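Long-range contacts in cell division control protein 4 (Saccharomyces cerevisiae, PDB 3V7D), which recognises phosphorylated targets such as the CDK inhibitor SIC1, serving as the substrate-recognition subunit of an SCF E3 ubiquitin ligase that marks them for proteasomal degradation: residues Tyr400-Ile405 against Val439-Lys444; Asn428-Ala433 against Glu459-Ser464; Phe386-Thr391 against Tyr417-Gly422. The protein carries 1 engineered substitution. All coordinates share one frame; numbering follows the deposited sequence.

Contact 1 (Tyr400-Ile405 against Val439-Lys444)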
loop_
_atom_site.group_PDB
_atom_site.type_symbol
_atom_site.label_atom_id
_atom_site.label_comp_id
_atom_site.label_asym_id
_atom_site.label_seq_id
_atom_site.Cartn_x
_atom_site.Cartn_y
_atom_site.Cartn_z
ATOM N N TYR B 400 1.039 9.624 9.739
ATOM C CA TYR B 400 1.170 8.295 9.171
ATOM C C TYR B 400 0.373 8.275 7.889
ATOM O O TYR B 400 -0.571 9.052 7.731
ATOM C CB TYR B 400 0.672 7.225 10.138
ATOM C CG TYR B 400 1.275 5.856 9.879
ATOM C CD1 TYR B 400 2.508 5.509 10.418
ATOM C CD2 TYR B 400 0.609 4.912 9.099
ATOM C CE1 TYR B 400 3.064 4.260 10.188
ATOM C CE2 TYR B 400 1.159 3.658 8.865
ATOM C CZ TYR B 400 2.384 3.340 9.412
ATOM O OH TYR B 400 2.935 2.098 9.184
ATOM N N VAL B 401 0.747 7.398 6.965
ATOM C CA VAL B 401 0.159 7.471 5.638
ATOM C C VAL B 401 0.112 6.132 4.906
ATOM O O VAL B 401 0.975 5.267 5.086
ATOM C CB VAL B 401 0.912 8.512 4.776
ATOM C CG1 VAL B 401 2.276 7.971 4.345
ATOM C CG2 VAL B 401 0.081 8.925 3.566
ATOM N N SER B 402 -0.927 5.971 4.094
ATOM C CA SER B 402 -1.017 4.882 3.139
ATOM C C SER B 402 -1.351 5.516 1.796
ATOM O O SER B 402 -1.401 6.740 1.686
ATOM C CB SER B 402 -2.121 3.908 3.537
ATOM O OG SER B 402 -3.397 4.515 3.387
ATOM N N ASP B 403 -1.589 4.697 0.778
ATOM C CA ASP B 403 -1.968 5.221 -0.528
ATOM C C ASP B 403 -3.334 5.895 -0.478
ATOM O O ASP B 403 -3.634 6.758 -1.292
ATOM C CB ASP B 403 -1.979 4.115 -1.585
ATOM C CG ASP B 403 -0.589 3.611 -1.927
ATOM O OD1 ASP B 403 0.406 4.322 -1.649
ATOM O OD2 ASP B 403 -0.496 2.497 -2.483
ATOM N N ASN B 404 -4.150 5.506 0.495
ATOM C CA ASN B 404 -5.524 5.977 0.581
ATOM C C ASN B 404 -5.769 7.059 1.633
ATOM O O ASN B 404 -6.641 7.908 1.463
ATOM C CB ASN B 404 -6.456 4.794 0.838
ATOM C CG ASN B 404 -6.560 3.867 -0.357
ATOM O OD1 ASN B 404 -6.604 4.316 -1.500
ATOM N ND2 ASN B 404 -6.596 2.567 -0.099
ATOM N N ILE B 405 -4.991 7.031 2.710
ATOM C CA ILE B 405 -5.269 7.853 3.880
ATOM C C ILE B 405 -4.020 8.540 4.424
ATOM O O ILE B 405 -2.957 7.930 4.509
ATOM C CB ILE B 405 -5.890 6.995 5.013
ATOM C CG1 ILE B 405 -7.312 6.564 4.650
ATOM C CG2 ILE B 405 -5.912 7.755 6.332
ATOM C CD1 ILE B 405 -8.330 7.681 4.777
ATOM N N VAL B 439 1.354 8.828 15.836
ATOM C CA VAL B 439 0.179 8.239 15.217
ATOM C C VAL B 439 0.587 7.116 14.257
ATOM O O VAL B 439 1.618 7.190 13.588
ATOM C CB VAL B 439 -0.704 9.308 14.504
ATOM C CG1 VAL B 439 -0.096 9.733 13.171
ATOM C CG2 VAL B 439 -2.098 8.776 14.286
ATOM N N ASN B 440 -0.222 6.067 14.217
ATOM C CA ASN B 440 0.062 4.896 13.399
ATOM C C ASN B 440 -1.262 4.211 13.110
ATOM O O ASN B 440 -2.130 4.134 13.983
ATOM C CB ASN B 440 1.000 3.947 14.158
ATOM C CG ASN B 440 1.621 2.875 13.262
ATOM O OD1 ASN B 440 0.933 2.228 12.474
ATOM N ND2 ASN B 440 2.935 2.686 13.389
ATOM N N PHE B 441 -1.443 3.733 11.886
ATOM C CA PHE B 441 -2.653 2.979 11.587
ATOM C C PHE B 441 -2.405 1.835 10.618
ATOM O O PHE B 441 -1.475 1.872 9.815
ATOM C CB PHE B 441 -3.780 3.896 11.080
ATOM C CG PHE B 441 -3.527 4.494 9.722
ATOM C CD1 PHE B 441 -3.847 3.793 8.564
ATOM C CD2 PHE B 441 -2.993 5.766 9.601
ATOM C CE1 PHE B 441 -3.620 4.345 7.314
ATOM C CE2 PHE B 441 -2.765 6.327 8.353
ATOM C CZ PHE B 441 -3.077 5.614 7.209
ATOM N N LYS B 442 -3.251 0.816 10.715
ATOM C CA LYS B 442 -3.254 -0.279 9.761
ATOM C C LYS B 442 -4.663 -0.839 9.688
ATOM O O LYS B 442 -5.235 -1.237 10.707
ATOM C CB LYS B 442 -2.263 -1.377 10.162
ATOM C CG LYS B 442 -1.972 -2.363 9.034
ATOM C CD LYS B 442 -0.968 -3.442 9.433
ATOM C CE LYS B 442 -1.586 -4.492 10.350
ATOM N NZ LYS B 442 -0.726 -5.709 10.478
ATOM N N GLY B 443 -5.225 -0.850 8.486
ATOM C CA GLY B 443 -6.570 -1.356 8.282
ATOM C C GLY B 443 -7.622 -0.630 9.102
ATOM O O GLY B 443 -7.817 0.577 8.963
ATOM N N LYS B 444 -8.293 -1.375 9.972
ATOM C CA LYS B 444 -9.427 -0.854 10.725
ATOM C C LYS B 444 -9.009 -0.115 11.994
ATOM O O LYS B 444 -9.845 0.482 12.672
ATOM C CB LYS B 444 -10.360 -2.002 11.109
ATOM C CG LYS B 444 -9.656 -3.115 11.877
ATOM C CD LYS B 444 -10.605 -4.239 12.263
ATOM C CE LYS B 444 -11.182 -4.016 13.652
ATOM N NZ LYS B 444 -12.373 -4.868 13.887
#

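Contact 2 (Asn428-Ala433 against Glu459-Ser464)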
loop_
_atom_site.group_PDB
_atom_site.type_symbol
_atom_site.label_atom_id
_atom_site.label_comp_id
_atom_site.label_asym_id
_atom_site.label_seq_id
_atom_site.Cartn_x
_atom_site.Cartn_y
_atom_site.Cartn_z
ATOM N N ASN B 428 -11.881 16.568 14.033
ATOM C CA ASN B 428 -12.234 16.684 15.450
ATOM C C ASN B 428 -12.324 15.398 16.272
ATOM O O ASN B 428 -12.753 15.431 17.426
ATOM C CB ASN B 428 -13.527 17.487 15.605
ATOM C CG ASN B 428 -13.357 18.934 15.195
ATOM O OD1 ASN B 428 -12.601 19.678 15.820
ATOM N ND2 ASN B 428 -14.045 19.336 14.135
ATOM N N ILE B 429 -11.922 14.274 15.690
ATOM C CA ILE B 429 -12.032 12.989 16.379
ATOM C C ILE B 429 -11.301 12.974 17.725
ATOM O O ILE B 429 -11.816 12.449 18.715
ATOM C CB ILE B 429 -11.561 11.818 15.485
ATOM C CG1 ILE B 429 -12.471 11.709 14.260
ATOM C CG2 ILE B 429 -11.605 10.521 16.259
ATOM C CD1 ILE B 429 -12.212 10.509 13.403
ATOM N N LEU B 430 -10.112 13.570 17.762
ATOM C CA LEU B 430 -9.346 13.682 19.001
ATOM C C LEU B 430 -9.232 15.145 19.420
ATOM O O LEU B 430 -8.158 15.624 19.788
ATOM C CB LEU B 430 -7.958 13.055 18.840
ATOM C CG LEU B 430 -7.948 11.553 18.553
ATOM C CD1 LEU B 430 -6.518 11.029 18.432
ATOM C CD2 LEU B 430 -8.712 10.798 19.635
ATOM N N LYS B 431 -10.360 15.845 19.353
ATOM C CA LYS B 431 -10.431 17.275 19.637
ATOM C C LYS B 431 -9.877 17.643 21.018
ATOM O O LYS B 431 -9.246 18.686 21.178
ATOM C CB LYS B 431 -11.881 17.757 19.503
ATOM C CG LYS B 431 -12.095 19.254 19.711
ATOM C CD LYS B 431 -13.551 19.623 19.453
ATOM C CE LYS B 431 -13.870 21.046 19.893
ATOM N NZ LYS B 431 -13.041 22.051 19.169
ATOM N N ASP B 432 -10.097 16.782 22.009
ATOM C CA ASP B 432 -9.692 17.091 23.381
ATOM C C ASP B 432 -8.190 16.926 23.627
ATOM O O ASP B 432 -7.683 17.311 24.680
ATOM C CB ASP B 432 -10.511 16.278 24.398
ATOM C CG ASP B 432 -10.241 14.785 24.312
ATOM O OD1 ASP B 432 -9.763 14.321 23.254
ATOM O OD2 ASP B 432 -10.514 14.076 25.302
ATOM N N ALA B 433 -7.484 16.362 22.652
ATOM C CA ALA B 433 -6.035 16.219 22.761
ATOM C C ALA B 433 -5.345 17.582 22.648
ATOM O O ALA B 433 -5.785 18.438 21.882
ATOM C CB ALA B 433 -5.513 15.261 21.695
ATOM N N GLU B 459 -4.730 6.621 22.577
ATOM C CA GLU B 459 -6.033 6.613 21.937
ATOM C C GLU B 459 -6.089 5.503 20.894
ATOM O O GLU B 459 -5.157 5.335 20.103
ATOM C CB GLU B 459 -6.311 7.969 21.286
ATOM C CG GLU B 459 -6.259 9.145 22.258
ATOM C CD GLU B 459 -7.522 9.280 23.096
ATOM O OE1 GLU B 459 -7.621 10.252 23.872
ATOM O OE2 GLU B 459 -8.422 8.421 22.974
ATOM N N ILE B 460 -7.175 4.739 20.903
ATOM C CA ILE B 460 -7.386 3.702 19.902
ATOM C C ILE B 460 -8.718 3.907 19.185
ATOM O O ILE B 460 -9.781 3.899 19.808
ATOM C CB ILE B 460 -7.344 2.293 20.517
ATOM C CG1 ILE B 460 -6.028 2.072 21.265
ATOM C CG2 ILE B 460 -7.519 1.240 19.439
ATOM C CD1 ILE B 460 -5.966 0.744 22.010
ATOM N N LEU B 461 -8.647 4.091 17.871
ATOM C CA LEU B 461 -9.832 4.315 17.050
ATOM C C LEU B 461 -10.122 3.118 16.147
ATOM O O LEU B 461 -9.235 2.607 15.459
ATOM C CB LEU B 461 -9.670 5.591 16.225
ATOM C CG LEU B 461 -9.411 6.822 17.096
ATOM C CD1 LEU B 461 -9.022 8.023 16.257
ATOM C CD2 LEU B 461 -10.636 7.129 17.939
ATOM N N ASP B 462 -11.376 2.686 16.154
ATOM C CA ASP B 462 -11.795 1.464 15.476
ATOM C C ASP B 462 -12.713 1.811 14.300
ATOM O O ASP B 462 -13.809 2.321 14.507
ATOM C CB ASP B 462 -12.532 0.574 16.483
ATOM C CG ASP B 462 -12.848 -0.814 15.942
ATOM O OD1 ASP B 462 -12.707 -1.051 14.723
ATOM O OD2 ASP B 462 -13.258 -1.674 16.756
ATOM N N PHE B 463 -12.268 1.529 13.075
ATOM C CA PHE B 463 -13.043 1.862 11.873
ATOM C C PHE B 463 -13.789 0.663 11.265
ATOM O O PHE B 463 -14.249 0.716 10.119
ATOM C CB PHE B 463 -12.159 2.527 10.808
ATOM C CG PHE B 463 -11.781 3.953 11.124
ATOM C CD1 PHE B 463 -10.697 4.234 11.945
ATOM C CD2 PHE B 463 -12.504 5.009 10.596
ATOM C CE1 PHE B 463 -10.342 5.545 12.234
ATOM C CE2 PHE B 463 -12.154 6.326 10.882
ATOM C CZ PHE B 463 -11.071 6.593 11.699
ATOM N N SER B 464 -13.914 -0.415 12.028
ATOM C CA SER B 464 -14.771 -1.521 11.601
ATOM C C SER B 464 -16.206 -1.326 12.094
ATOM O O SER B 464 -16.482 -0.365 12.804
ATOM C CB SER B 464 -14.231 -2.858 12.106
ATOM O OG SER B 464 -14.423 -3.000 13.503
ATOM O OXT SER B 464 -17.125 -2.103 11.827
HETATM O O HOH W 1 -7.910 11.852 25.969
#

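Contact 3 (Phe386-Thr391 against Tyr417-Gly422)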
loop_
_atom_site.group_PDB
_atom_site.type_symbol
_atom_site.label_atom_id
_atom_site.label_comp_id
_atom_site.label_asym_id
_atom_site.label_seq_id
_atom_site.Cartn_x
_atom_site.Cartn_y
_atom_site.Cartn_z
ATOM N N PHE B 386 0.132 16.033 -3.559
ATOM C CA PHE B 386 -0.740 16.745 -2.633
ATOM C C PHE B 386 -0.000 17.694 -1.696
ATOM O O PHE B 386 1.210 17.594 -1.512
ATOM C CB PHE B 386 -1.662 15.789 -1.853
ATOM C CG PHE B 386 -0.940 14.732 -1.043
ATOM C CD1 PHE B 386 -0.414 15.028 0.205
ATOM C CD2 PHE B 386 -0.838 13.432 -1.513
ATOM C CE1 PHE B 386 0.226 14.055 0.958
ATOM C CE2 PHE B 386 -0.202 12.457 -0.768
ATOM C CZ PHE B 386 0.333 12.770 0.470
ATOM N N SER B 387 -0.752 18.617 -1.112
ATOM C CA SER B 387 -0.192 19.630 -0.235
ATOM C C SER B 387 -1.201 19.958 0.858
ATOM O O SER B 387 -2.364 20.257 0.568
ATOM C CB SER B 387 0.141 20.889 -1.038
ATOM O OG SER B 387 0.599 21.925 -0.188
ATOM N N TYR B 388 -0.764 19.886 2.112
ATOM C CA TYR B 388 -1.639 20.213 3.233
ATOM C C TYR B 388 -0.941 21.100 4.250
ATOM O O TYR B 388 0.288 21.144 4.310
ATOM C CB TYR B 388 -2.159 18.945 3.919
ATOM C CG TYR B 388 -3.032 18.080 3.037
ATOM C CD1 TYR B 388 -4.329 18.463 2.718
ATOM C CD2 TYR B 388 -2.559 16.877 2.529
ATOM C CE1 TYR B 388 -5.128 17.672 1.912
ATOM C CE2 TYR B 388 -3.347 16.079 1.728
ATOM C CZ TYR B 388 -4.628 16.478 1.421
ATOM O OH TYR B 388 -5.408 15.676 0.620
ATOM N N HIS B 389 -1.736 21.800 5.052
ATOM C CA HIS B 389 -1.203 22.674 6.085
ATOM C C HIS B 389 -2.154 22.728 7.278
ATOM O O HIS B 389 -3.337 23.014 7.123
ATOM C CB HIS B 389 -0.999 24.080 5.518
ATOM C CG HIS B 389 0.258 24.743 5.983
ATOM N ND1 HIS B 389 1.316 25.003 5.140
ATOM C CD2 HIS B 389 0.629 25.198 7.204
ATOM C CE1 HIS B 389 2.282 25.595 5.819
ATOM N NE2 HIS B 389 1.891 25.722 7.075
ATOM N N HIS B 390 -1.645 22.434 8.467
ATOM C CA HIS B 390 -2.448 22.587 9.672
ATOM C C HIS B 390 -2.728 24.074 9.885
ATOM O O HIS B 390 -1.810 24.894 9.873
ATOM C CB HIS B 390 -1.744 21.962 10.881
ATOM C CG HIS B 390 -1.811 20.464 10.908
ATOM N ND1 HIS B 390 -1.612 19.727 12.056
ATOM C CD2 HIS B 390 -2.062 19.567 9.923
ATOM C CE1 HIS B 390 -1.737 18.441 11.779
ATOM N NE2 HIS B 390 -2.008 18.317 10.490
ATOM N N THR B 391 -4.002 24.416 10.057
ATOM C CA THR B 391 -4.442 25.810 10.040
ATOM C C THR B 391 -3.874 26.665 11.171
ATOM O O THR B 391 -3.820 27.888 11.054
ATOM C CB THR B 391 -5.983 25.924 10.057
ATOM O OG1 THR B 391 -6.505 25.158 11.149
ATOM C CG2 THR B 391 -6.578 25.410 8.753
ATOM N N TYR B 417 -7.108 12.765 6.295
ATOM C CA TYR B 417 -7.344 13.206 4.918
ATOM C C TYR B 417 -7.587 12.054 3.939
ATOM O O TYR B 417 -6.889 11.041 3.964
ATOM C CB TYR B 417 -6.166 14.030 4.396
ATOM C CG TYR B 417 -5.770 15.227 5.231
ATOM C CD1 TYR B 417 -4.843 15.105 6.263
ATOM C CD2 TYR B 417 -6.295 16.485 4.966
ATOM C CE1 TYR B 417 -4.464 16.202 7.018
ATOM C CE2 TYR B 417 -5.924 17.587 5.718
ATOM C CZ TYR B 417 -5.009 17.442 6.740
ATOM O OH TYR B 417 -4.640 18.543 7.483
ATOM N N ASN B 418 -8.576 12.234 3.069
ATOM C CA ASN B 418 -8.799 11.353 1.929
ATOM C C ASN B 418 -7.835 11.739 0.814
ATOM O O ASN B 418 -7.985 12.797 0.203
ATOM C CB ASN B 418 -10.245 11.506 1.447
ATOM C CG ASN B 418 -10.598 10.587 0.280
ATOM O OD1 ASN B 418 -9.744 10.200 -0.524
ATOM N ND2 ASN B 418 -11.877 10.251 0.178
ATOM N N LEU B 419 -6.852 10.886 0.539
ATOM C CA LEU B 419 -5.838 11.206 -0.463
ATOM C C LEU B 419 -6.336 11.081 -1.905
ATOM O O LEU B 419 -5.708 11.607 -2.823
ATOM C CB LEU B 419 -4.577 10.363 -0.260
ATOM C CG LEU B 419 -3.804 10.637 1.033
ATOM C CD1 LEU B 419 -2.487 9.876 1.037
ATOM C CD2 LEU B 419 -3.568 12.135 1.221
ATOM N N ARG B 420 -7.459 10.396 -2.109
ATOM C CA ARG B 420 -8.046 10.311 -3.445
ATOM C C ARG B 420 -8.747 11.609 -3.835
ATOM O O ARG B 420 -8.505 12.151 -4.910
ATOM C CB ARG B 420 -9.028 9.146 -3.547
ATOM C CG ARG B 420 -8.383 7.789 -3.406
ATOM C CD ARG B 420 -9.357 6.688 -3.752
ATOM N NE ARG B 420 -8.840 5.383 -3.361
ATOM C CZ ARG B 420 -9.506 4.245 -3.514
ATOM N NH1 ARG B 420 -10.719 4.253 -4.058
ATOM N NH2 ARG B 420 -8.957 3.101 -3.125
ATOM N N SER B 421 -9.611 12.100 -2.953
ATOM C CA SER B 421 -10.380 13.309 -3.216
ATOM C C SER B 421 -9.602 14.540 -2.779
ATOM O O SER B 421 -9.940 15.666 -3.149
ATOM C CB SER B 421 -11.699 13.263 -2.449
ATOM O OG SER B 421 -11.464 13.402 -1.057
ATOM N N GLY B 422 -8.571 14.320 -1.971
ATOM C CA GLY B 422 -7.763 15.412 -1.457
ATOM C C GLY B 422 -8.428 16.157 -0.314
ATOM O O GLY B 422 -7.929 17.177 0.150
HETATM O O HOH W 2 -5.763 21.124 6.925
#

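Contact 1 (Tyr400-Ile405 against Val439-Lys444)
Tyr-400 and Phe-441 meet edge-to-face, the Tyr-400 ring turning its rim to the face of Phe-441 with the two planes 73° apart. Tyr-400 CD2 lies nearest, 3.7 Å from Phe-441 CE2 and displaced from the ring centre toward its rim. A face of the tyrosine is covered by Asn-440, whose side chain runs beside it in the same direction. The amide stacks at 26° to the ring, placing Asn-440 OD1 3.6 Å from Tyr-400 CZ, and Asn-440 CA adds a CH-pi contact over the same ring, 4.2 Å from its centroid. Val-439 CG1 touches Tyr-400 CB at the base of the side chain.

Phe-441 CG sits between the backbone N and the carbonyl carbon (chi1 68°), the crowded position, and the ring beyond it extends to the turn that follows Tyr-400. There Ile-405 CG2 packs 3.7 Å from Phe-441 CZ and Ser-402 OG lies at the ring edge, in plane.

The turn itself illustrates how one hydroxyl can order a short loop. Ser-402 OG accepts from Asn-404 N and Ile-405 N, each at 3.1 Å, forming an ST turn and an ST motif, while Ser-402 N bonds back to Ile-405 O at 2.9 Å.

In the WD40 propeller the contact joins strands 396-401 and 435-442 of adjacent blades, each an outermost strand of its own sheet. Phe-441 also meets Trp-105 and Val-407 of strand 405-410, and helix 87-106 covers Ile-405 through Trp-105 and Tyr-106.

Contact 2 (Asn428-Ala433 against Glu459-Ser464)
Leu-430 and Glu-459 lie side by side, pointing opposite ways, and the glutamate can be followed along its length. Glu-459 CB lies 4.1 Å from Leu-430 CD2, with Leu-430 CD1 close by. The chain bends at chi2 (-79°), folding CD back so that the methyl stays alongside: Leu-430 CD2 is 4.0 Å from Glu-459 CG and equally near Glu-459 CD. The same methyl also touches Glu-459 OE2, which hydrogen-bonds to Thr-116 OG1. Glu-459 OE1 forms a salt bridge to Arg-114 NH2 and receives a bond from a water 2.7 Å away. That water also donates, weakly, to Asp-432 OD2. Asp-432 OD1 and Glu-459 OE1 come within 4.6 Å of each other, and Arg-114 NH2 bridges to both, which would be expected to ease the repulsion between like charges.

These arginine and threonine partners belong to strand 113-118, which pairs with strand 455-462 although it lies at the start of the propeller. The last four-stranded sheet is thus completed by a strand from near the beginning of the domain, the closure familiar from WD40 propellers. Residues 428-433 form the connection into that sheet from strand 424-426 of the preceding blade, with a type I turn from Leu-430 to Ala-433.

Further along, the contact is purely apolar. The Ile-429 side chain lies at a slant to Leu-461, its CG2 3.6 Å from Leu-461 CD1, and Ile-429 CD1 approaches Phe-463 CZ at 4.4 Å. Phe-463 in turn stacks on Trp-105 of helix 87-106. Flanking Phe-463 in the chain, Asp-462 OD1 accepts from Ser-464 N at 3.0 Å in an Asx turn and also from Ser-464 OG, both donors lying on the same face of the carboxylate plane.

Contact 3 (Phe386-Thr391 against Tyr417-Gly422)
Phe-386 and Gly-422 are the residues whose CA atoms come closest, 7.2 Å apart, so the contact is made by side chains rather than by strand pairing. It is an interface between neighbouring propeller blades: strand 384-389, outermost in its sheet, lies against the end of strand 413-418 and the turn that follows.

Tyr-388 and Tyr-417 dominate. Their side chains run past each other in opposite directions, with ring centroids 4.2 Å apart and planes inclined at 31°, an oblique pairing. Tyr-417 CD2 lies over a face of Tyr-388, near its rim and 3.5 Å from Tyr-388 CE1. At the tip, Tyr-388 OH donates a weak hydrogen bond to Gly-422 O at 3.0 Å, the acceptor sitting in plane at the ring edge. Leu-419 spans two aromatic groups: CD2 stands over the centre of the Phe-386 ring as a CH-pi contact, 3.9 Å from its centroid, and also touches Tyr-388 CE2.

The turn bearing Leu-419 and Gly-422 is ordered by Asn-418, whose OD1 accepts in its carbonyl plane from Arg-420 N at 2.8 Å and from Ser-421 N above that plane, an Asx turn and an Asx motif. Gly-422 N adds a weak bond to Asn-418 O.

At the far end of Tyr-417, His-390 CD2 comes near the Tyr-417 hydroxyl; His-390 NE2 is bonded to Ser-408 OG and His-390 ND1 to Ser-410 OG. A water in the plane of the Tyr-417 ring, 2.9 Å from Tyr-417 OH, donates to His-389 O.

Overall arrangement
Contacts 1 and 3 are both aromatic junctions between adjacent blades, but contact 1 is buried about 9 Å from the chain centre, whereas contact 3, at about 19 Å, is only partly buried and brings water and a weak hydroxyl bond into play. Contact 2 lies equally far out yet is buried, pairing an aliphatic patch with a carboxylate held by outside partners. Contacts 1 and 3 share the sheet containing strands 396-401 and 413-418, and the loops at its end are joined by Asn-404 OD1 and Arg-420 NE. Contacts 1 and 2 share the closing sheet, linked through Lys-444 O and Phe-463 N. Contacts 2 and 3 do not touch, their nearest atoms about 9 Å apart.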